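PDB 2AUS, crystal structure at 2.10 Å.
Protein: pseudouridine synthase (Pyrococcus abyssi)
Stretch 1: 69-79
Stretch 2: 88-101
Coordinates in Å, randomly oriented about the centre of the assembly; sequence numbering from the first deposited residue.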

# COMPACT_ATOMS: atom_id res chain seq x y z
N ILE A 69 -10.62 -2.61 13.29
CA ILE A 69 -10.63 -4.06 13.42
C ILE A 69 -11.32 -4.53 14.70
O ILE A 69 -12.16 -5.43 14.67
CB ILE A 69 -9.20 -4.63 13.43
CG1 ILE A 69 -8.49 -4.27 12.12
CG2 ILE A 69 -9.25 -6.15 13.63
CD1 ILE A 69 -7.00 -4.58 12.13
N LEU A 70 -10.97 -3.91 15.82
CA LEU A 70 -11.55 -4.31 17.09
C LEU A 70 -12.80 -3.53 17.46
O LEU A 70 -13.29 -3.63 18.57
CB LEU A 70 -10.50 -4.19 18.20
CG LEU A 70 -9.17 -4.94 17.95
CD1 LEU A 70 -8.23 -4.73 19.14
CD2 LEU A 70 -9.44 -6.43 17.74
N ASN A 71 -13.33 -2.75 16.51
CA ASN A 71 -14.54 -1.98 16.76
C ASN A 71 -14.43 -1.19 18.06
O ASN A 71 -15.30 -1.26 18.93
CB ASN A 71 -15.75 -2.92 16.82
CG ASN A 71 -16.16 -3.44 15.45
OD1 ASN A 71 -16.96 -2.82 14.76
ND2 ASN A 71 -15.58 -4.57 15.04
N LEU A 72 -13.35 -0.42 18.19
CA LEU A 72 -13.10 0.37 19.38
C LEU A 72 -13.42 1.84 19.14
O LEU A 72 -13.51 2.28 18.00
CB LEU A 72 -11.63 0.26 19.80
CG LEU A 72 -11.01 -1.13 19.85
CD1 LEU A 72 -9.54 -0.99 20.23
CD2 LEU A 72 -11.75 -2.02 20.84
N GLU A 73 -13.56 2.58 20.23
CA GLU A 73 -13.83 4.01 20.17
C GLU A 73 -12.51 4.76 20.34
O GLU A 73 -12.27 5.76 19.67
CB GLU A 73 -14.80 4.41 21.28
CG GLU A 73 -16.22 3.88 21.10
CD GLU A 73 -16.98 4.61 20.00
OE1 GLU A 73 -16.34 4.99 18.99
OE2 GLU A 73 -18.21 4.80 20.15
N LYS A 74 -11.67 4.25 21.24
CA LYS A 74 -10.38 4.88 21.53
C LYS A 74 -9.22 3.88 21.56
O LYS A 74 -9.40 2.70 21.85
CB LYS A 74 -10.42 5.58 22.89
CG LYS A 74 -11.49 6.65 23.02
CD LYS A 74 -11.20 7.84 22.11
CE LYS A 74 -12.30 8.90 22.21
NZ LYS A 74 -11.99 10.07 21.33
N ALA A 75 -8.03 4.39 21.27
CA ALA A 75 -6.81 3.60 21.28
C ALA A 75 -5.68 4.60 21.09
O ALA A 75 -5.90 5.67 20.55
CB ALA A 75 -6.81 2.59 20.15
N GLY A 76 -4.48 4.24 21.53
CA GLY A 76 -3.34 5.12 21.39
C GLY A 76 -2.04 4.34 21.45
O GLY A 76 -1.94 3.32 22.13
N HIS A 77 -1.03 4.81 20.73
CA HIS A 77 0.25 4.11 20.72
C HIS A 77 1.28 4.76 21.64
O HIS A 77 1.18 5.94 21.98
CB HIS A 77 0.82 4.04 19.30
CG HIS A 77 1.21 5.37 18.74
ND1 HIS A 77 0.31 6.24 18.18
CD2 HIS A 77 2.42 5.97 18.66
CE1 HIS A 77 0.94 7.33 17.77
NE2 HIS A 77 2.23 7.19 18.05
N GLY A 78 2.26 3.97 22.03
CA GLY A 78 3.33 4.46 22.87
C GLY A 78 4.60 4.43 22.05
O GLY A 78 4.92 3.41 21.45
N GLY A 79 5.32 5.55 22.00
CA GLY A 79 6.56 5.60 21.25
C GLY A 79 6.34 5.52 19.75
O GLY A 79 6.37 4.43 19.17
N VAL A 88 7.93 -3.59 17.37
CA VAL A 88 7.18 -3.36 18.59
C VAL A 88 6.50 -2.00 18.69
O VAL A 88 7.14 -0.96 18.83
CB VAL A 88 8.08 -3.57 19.81
CG1 VAL A 88 7.30 -3.35 21.10
CG2 VAL A 88 8.64 -4.99 19.77
N LEU A 89 5.17 -2.03 18.62
CA LEU A 89 4.38 -0.82 18.73
C LEU A 89 3.26 -1.07 19.74
O LEU A 89 2.21 -1.62 19.40
CB LEU A 89 3.76 -0.44 17.38
CG LEU A 89 2.94 0.85 17.45
CD1 LEU A 89 3.89 2.03 17.65
CD2 LEU A 89 2.13 1.03 16.19
N PRO A 90 3.49 -0.69 21.01
CA PRO A 90 2.45 -0.90 22.02
C PRO A 90 1.25 -0.01 21.72
O PRO A 90 1.39 1.21 21.55
CB PRO A 90 3.14 -0.51 23.32
CG PRO A 90 4.57 -0.81 23.05
CD PRO A 90 4.75 -0.27 21.64
N VAL A 91 0.07 -0.61 21.66
CA VAL A 91 -1.14 0.15 21.40
C VAL A 91 -2.12 -0.11 22.53
O VAL A 91 -2.63 -1.23 22.68
CB VAL A 91 -1.79 -0.26 20.05
CG1 VAL A 91 -3.02 0.60 19.77
CG2 VAL A 91 -0.79 -0.09 18.91
N ALA A 92 -2.37 0.92 23.35
CA ALA A 92 -3.29 0.79 24.47
C ALA A 92 -4.71 0.99 23.94
O ALA A 92 -4.94 1.83 23.07
CB ALA A 92 -2.96 1.83 25.55
N LEU A 93 -5.66 0.23 24.48
CA LEU A 93 -7.04 0.29 24.02
C LEU A 93 -8.07 0.90 24.97
O LEU A 93 -7.96 0.77 26.20
CB LEU A 93 -7.53 -1.12 23.67
CG LEU A 93 -6.55 -2.05 22.94
CD1 LEU A 93 -7.15 -3.43 22.85
CD2 LEU A 93 -6.23 -1.50 21.55
N GLU A 94 -9.06 1.55 24.38
CA GLU A 94 -10.17 2.15 25.11
C GLU A 94 -9.78 2.84 26.42
O GLU A 94 -9.06 3.83 26.42
CB GLU A 94 -11.21 1.06 25.39
CG GLU A 94 -11.65 0.29 24.13
CD GLU A 94 -12.72 1.02 23.32
OE1 GLU A 94 -12.61 2.26 23.15
OE2 GLU A 94 -13.67 0.36 22.85
N ARG A 95 -10.28 2.31 27.53
CA ARG A 95 -10.03 2.86 28.85
C ARG A 95 -8.56 2.89 29.29
O ARG A 95 -8.19 3.66 30.17
CB ARG A 95 -10.85 2.09 29.88
CG ARG A 95 -12.35 2.27 29.73
CD ARG A 95 -12.83 3.47 30.52
NE ARG A 95 -12.40 3.37 31.91
CZ ARG A 95 -12.66 4.29 32.84
NH1 ARG A 95 -13.36 5.37 32.53
NH2 ARG A 95 -12.21 4.12 34.08
N ALA A 96 -7.74 2.04 28.67
CA ALA A 96 -6.32 1.97 29.00
C ALA A 96 -5.47 2.85 28.09
O ALA A 96 -4.26 2.98 28.30
CB ALA A 96 -5.85 0.54 28.90
N THR A 97 -6.10 3.46 27.10
CA THR A 97 -5.41 4.31 26.13
C THR A 97 -4.25 5.13 26.67
O THR A 97 -3.15 5.09 26.12
CB THR A 97 -6.39 5.27 25.41
OG1 THR A 97 -7.27 4.51 24.57
CG2 THR A 97 -5.64 6.28 24.55
N ARG A 98 -4.48 5.85 27.75
CA ARG A 98 -3.44 6.71 28.32
C ARG A 98 -2.33 5.99 29.09
O ARG A 98 -1.37 6.63 29.53
CB ARG A 98 -4.09 7.76 29.24
CG ARG A 98 -5.23 8.55 28.61
CD ARG A 98 -4.73 9.54 27.57
NE ARG A 98 -5.82 10.30 26.93
CZ ARG A 98 -6.74 11.01 27.59
NH1 ARG A 98 -6.71 11.08 28.92
NH2 ARG A 98 -7.68 11.67 26.93
N VAL A 99 -2.43 4.67 29.25
CA VAL A 99 -1.38 3.95 29.98
C VAL A 99 -0.04 3.96 29.23
O VAL A 99 1.01 3.65 29.81
CB VAL A 99 -1.80 2.48 30.29
CG1 VAL A 99 -1.60 1.60 29.06
CG2 VAL A 99 -1.01 1.96 31.47
N VAL A 100 -0.06 4.33 27.95
CA VAL A 100 1.19 4.38 27.18
C VAL A 100 2.10 5.47 27.74
O VAL A 100 3.28 5.54 27.39
CB VAL A 100 0.94 4.65 25.67
CG1 VAL A 100 0.27 3.45 25.04
CG2 VAL A 100 0.09 5.89 25.49
N GLN A 101 1.56 6.32 28.60
CA GLN A 101 2.35 7.39 29.22
C GLN A 101 3.44 6.73 30.07
O GLN A 101 4.51 7.30 30.29
CB GLN A 101 1.46 8.26 30.12
CG GLN A 101 2.19 9.43 30.79
CD GLN A 101 1.47 9.96 32.03
OE1 GLN A 101 0.24 10.09 32.04
NE2 GLN A 101 2.23 10.29 33.07

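The apolar centre of the contact lies on the face of the sheet that carries A75, H77, V91 and L93. L93, buried, is its hub. L93 CD2 packs 3.6 Å from L72 CD1 and 4.4 Å from A75 CB, and L93 CD1 lies 4.1 Å from L70 CD1. L70 and L72 both adopt the m,t rotamer and direct their CA-to-CB bonds toward the second stretch, so that two leucines preceding the strand extend the apolar surface begun by A75. The small methyl of A75 also meets V91, CB to CG1 at 4.3 Å. Farther along this face, CB of H77 approaches CD1 of L89 at 4.0 Å; the chi1 of H77 is p, and its NE2 is hydrogen-bonded to a residue just beyond the stretches.

The other face is closed by the 3-10 segment, which folds back over the strand it follows. T97 and V100 point toward the first stretch and meet a backbone almost stripped of side chains: CG2 of T97 is 3.8 Å from N of G76, and CG1 of V100 is 3.6 Å from N of G78. Glycine suits both positions. An ideal CB on G76 would fall 3.1 Å from CG2 of T97, and one on G78 would fall 3.1 Å from CB of V100, both too tight for carbon atoms. G79 has a different reason to be glycine, since its phi of 69° is positive.

Between these two layers run the strands, 75-77 and 88-93, antiparallel with an angle of 156° between their directions. G76 and A92 form the hydrogen-bonded pair, with G76 N donating to A92 O at 2.9 Å and A92 N to G76 O at 2.7 Å. The ladder continues beyond the first strand, where G78 N donates to P90 O at 2.9 Å. P90 has no amide hydrogen to give, but its carbonyl is free to accept. The flanking pairs, A75 with L93 and H77 with V91, bring their CA atoms close, and neighbouring carbonyls receive CA-H...O contacts: CA of A75 lies 3.1 Å from A92 O, CA of V91 3.3 Å from G76 O, and CA of H77 3.2 Å from P90 O.

At the polar edge, E94 takes over. E94 N donates to K74 O at 2.8 Å, extending the backbone pairing past L93. Its CA-to-CB bond points away from the first stretch, yet the m,m turn of chi1 and chi2 brings the carboxylate back to the exposed loop. There E94 OE1 accepts from E73 N at 3.1 Å and from K74 N at 2.9 Å, while E94 OE2 receives a weak bond from E73 N at 3.4 Å. A carboxylate thus serves two successive amides. The ends of E73 and K74 lead away from the contact, leaving their backbones to make these bonds. Nearby, T97 OG1 donates to E94 O at 2.7 Å, tying the start of the 3-10 segment to this corner.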